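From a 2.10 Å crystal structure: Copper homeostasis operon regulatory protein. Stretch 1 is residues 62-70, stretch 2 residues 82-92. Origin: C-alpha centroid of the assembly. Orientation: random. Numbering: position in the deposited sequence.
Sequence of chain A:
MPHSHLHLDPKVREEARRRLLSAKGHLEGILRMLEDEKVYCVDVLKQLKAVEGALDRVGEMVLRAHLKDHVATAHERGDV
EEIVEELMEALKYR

Stretch 1 (62-70) VLRAHLKDH
Stretch 2 (82-92) EIVEELMEALK

Two helices, 62-69 and 82-91, run nearly antiparallel, their N-to-C directions 170° apart and their axes no closer than 12.8 Å. At that spacing only side chains meet, burying 260 Å² in all, and no direct hydrogen bond crosses. Register is set by CA pairs Leu-63/Leu-87 and His-70/Ile-83, each 8.9 Å apart. Both backbones keep helical i to i+4 bonds, such as Leu-67 N to Leu-63 O at 2.8 Å.

Along stretch 1, contacts recur at 63, 66, 67 and 70, the helical repeat that keeps one side facing its partner. Leu-63 (chi1 t, chi2 p) points toward stretch 2; its CD1 packs 3.7 Å from CD1 of Leu-87 (also t, p), and its CD2 lies 4.3 Å from Leu-91 CD2. Branched, apolar leucine suits this buried place. His-66, chi1 t and chi2 69°, brings CD2 to 4.0 Å from Leu-87 CD1, while its NE2 hydrogen-bonds a water at 2.7 Å; that water donates to Ile-83 O at 3.0 Å, a polar bridge beside the leucines. Leu-67 (m, t) starts sideways, yet its CD2 reaches 3.9 Å from Leu-87 CD2. Exposed His-70 (m, chi2 -64°) closes the contact: Ile-83 (m, t) lays CG2 over one ring face, 4.0 Å from the His-70 ring centroid, a CH-pi contact.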

# COMPACT_ATOMS: atom_id res chain seq x y z
N VAL A 62 0.24 15.23 -9.68
CA VAL A 62 1.31 16.10 -9.21
C VAL A 62 2.67 15.44 -9.45
O VAL A 62 3.60 16.10 -9.91
CB VAL A 62 1.13 16.43 -7.71
CG1 VAL A 62 2.31 17.27 -7.20
CG2 VAL A 62 -0.17 17.21 -7.52
N LEU A 63 2.79 14.15 -9.17
CA LEU A 63 4.06 13.45 -9.39
C LEU A 63 4.45 13.52 -10.87
O LEU A 63 5.57 13.91 -11.21
CB LEU A 63 3.96 11.99 -8.96
CG LEU A 63 5.18 11.11 -9.32
CD1 LEU A 63 6.43 11.66 -8.64
CD2 LEU A 63 4.92 9.68 -8.88
N ARG A 64 3.52 13.15 -11.74
CA ARG A 64 3.74 13.16 -13.19
C ARG A 64 4.30 14.49 -13.68
O ARG A 64 5.32 14.53 -14.37
CB ARG A 64 2.42 12.82 -13.91
CG ARG A 64 2.54 12.58 -15.40
CD ARG A 64 1.18 12.28 -16.03
NE ARG A 64 0.64 10.99 -15.60
CZ ARG A 64 0.91 9.83 -16.19
NH1 ARG A 64 1.72 9.79 -17.25
NH2 ARG A 64 0.39 8.70 -15.73
N ALA A 65 3.63 15.60 -13.34
CA ALA A 65 4.09 16.92 -13.76
C ALA A 65 5.50 17.16 -13.24
O ALA A 65 6.37 17.66 -13.95
CB ALA A 65 3.13 18.00 -13.25
N HIS A 66 5.71 16.81 -11.97
CA HIS A 66 7.01 16.96 -11.32
C HIS A 66 8.07 16.20 -12.13
O HIS A 66 9.16 16.72 -12.36
CB HIS A 66 6.93 16.40 -9.90
CG HIS A 66 8.19 16.58 -9.09
ND1 HIS A 66 8.63 17.82 -8.66
CD2 HIS A 66 9.06 15.68 -8.60
CE1 HIS A 66 9.73 17.66 -7.94
NE2 HIS A 66 10.01 16.37 -7.88
N LEU A 67 7.73 15.00 -12.57
CA LEU A 67 8.66 14.18 -13.34
C LEU A 67 8.89 14.69 -14.77
O LEU A 67 10.03 14.79 -15.22
CB LEU A 67 8.19 12.73 -13.39
CG LEU A 67 8.07 12.01 -12.04
CD1 LEU A 67 7.58 10.60 -12.27
CD2 LEU A 67 9.43 12.00 -11.33
N LYS A 68 7.81 15.02 -15.47
CA LYS A 68 7.94 15.52 -16.84
C LYS A 68 8.92 16.68 -16.89
O LYS A 68 9.65 16.86 -17.86
CB LYS A 68 6.58 15.99 -17.37
CG LYS A 68 5.58 14.88 -17.60
CD LYS A 68 4.28 15.43 -18.16
CE LYS A 68 3.24 14.33 -18.32
NZ LYS A 68 3.73 13.23 -19.20
N ASP A 69 8.94 17.45 -15.81
CA ASP A 69 9.82 18.60 -15.68
C ASP A 69 11.29 18.20 -15.60
O ASP A 69 12.14 18.81 -16.24
CB ASP A 69 9.43 19.40 -14.44
CG ASP A 69 10.14 20.72 -14.36
OD1 ASP A 69 11.39 20.73 -14.32
OD2 ASP A 69 9.45 21.76 -14.33
N HIS A 70 11.59 17.19 -14.80
CA HIS A 70 12.96 16.72 -14.62
C HIS A 70 13.32 15.63 -15.62
O HIS A 70 12.54 15.31 -16.51
CB HIS A 70 13.15 16.19 -13.20
CG HIS A 70 12.88 17.21 -12.13
ND1 HIS A 70 13.63 18.36 -11.99
CD2 HIS A 70 11.95 17.25 -11.15
CE1 HIS A 70 13.17 19.06 -10.96
NE2 HIS A 70 12.15 18.40 -10.44
N GLU A 82 19.96 16.00 -4.73
CA GLU A 82 18.96 16.61 -3.87
C GLU A 82 17.53 16.38 -4.39
O GLU A 82 16.63 16.10 -3.60
CB GLU A 82 19.24 18.11 -3.76
CG GLU A 82 18.44 18.83 -2.68
CD GLU A 82 18.81 20.29 -2.57
OE1 GLU A 82 19.99 20.59 -2.28
OE2 GLU A 82 17.92 21.15 -2.77
N ILE A 83 17.34 16.50 -5.70
CA ILE A 83 16.02 16.29 -6.29
C ILE A 83 15.47 14.91 -5.92
O ILE A 83 14.39 14.80 -5.32
CB ILE A 83 16.06 16.43 -7.84
CG1 ILE A 83 16.40 17.88 -8.22
CG2 ILE A 83 14.72 16.03 -8.45
CD1 ILE A 83 16.51 18.11 -9.72
N VAL A 84 16.22 13.87 -6.26
CA VAL A 84 15.81 12.50 -5.98
C VAL A 84 15.61 12.25 -4.48
O VAL A 84 14.65 11.58 -4.08
CB VAL A 84 16.83 11.48 -6.54
CG1 VAL A 84 16.36 10.04 -6.26
CG2 VAL A 84 17.00 11.70 -8.03
N GLU A 85 16.51 12.79 -3.66
CA GLU A 85 16.43 12.62 -2.21
C GLU A 85 15.09 13.10 -1.67
O GLU A 85 14.44 12.42 -0.89
CB GLU A 85 17.58 13.37 -1.52
N GLU A 86 14.68 14.29 -2.10
CA GLU A 86 13.42 14.88 -1.65
C GLU A 86 12.23 14.04 -2.13
O GLU A 86 11.33 13.72 -1.35
CB GLU A 86 13.30 16.31 -2.16
N LEU A 87 12.23 13.70 -3.41
CA LEU A 87 11.16 12.91 -4.00
C LEU A 87 10.95 11.60 -3.24
O LEU A 87 9.85 11.31 -2.77
CB LEU A 87 11.46 12.60 -5.46
CG LEU A 87 10.39 11.80 -6.21
CD1 LEU A 87 9.05 12.51 -6.11
CD2 LEU A 87 10.81 11.63 -7.66
N MSE A 88 12.01 10.80 -3.13
CA MSE A 88 11.95 9.52 -2.43
C MSE A 88 11.43 9.75 -1.02
O MSE A 88 10.73 8.90 -0.45
CB MSE A 88 13.33 8.86 -2.38
CG MSE A 88 13.93 8.52 -3.74
SE MSE A 88 12.89 7.23 -4.75
CE MSE A 88 13.47 5.62 -3.85
N GLU A 89 11.78 10.90 -0.46
CA GLU A 89 11.35 11.26 0.88
C GLU A 89 9.84 11.47 0.89
O GLU A 89 9.14 11.07 1.83
CB GLU A 89 12.06 12.55 1.30
CG GLU A 89 11.92 12.90 2.76
CD GLU A 89 12.78 14.08 3.14
OE1 GLU A 89 14.02 13.99 2.98
OE2 GLU A 89 12.23 15.10 3.61
N ALA A 90 9.33 12.10 -0.16
CA ALA A 90 7.90 12.36 -0.28
C ALA A 90 7.20 11.04 -0.56
O ALA A 90 6.21 10.70 0.09
CB ALA A 90 7.63 13.34 -1.41
N LEU A 91 7.71 10.29 -1.54
CA LEU A 91 7.13 9.00 -1.89
C LEU A 91 7.26 8.12 -0.65
O LEU A 91 6.50 7.17 -0.46
CB LEU A 91 7.88 8.39 -3.08
CG LEU A 91 7.85 9.18 -4.39
CD1 LEU A 91 8.64 8.44 -5.46
CD2 LEU A 91 6.41 9.39 -4.85
N LYS A 92 8.24 8.46 0.18
CA LYS A 92 8.51 7.75 1.43
C LYS A 92 8.91 6.30 1.20
O LYS A 92 10.06 5.95 1.55
CB LYS A 92 7.28 7.83 2.35
CG LYS A 92 6.83 9.27 2.61
CD LYS A 92 5.63 9.34 3.55
CE LYS A 92 5.23 10.79 3.78
NZ LYS A 92 4.11 10.93 4.75
O HOH W 1 11.90 16.25 -5.96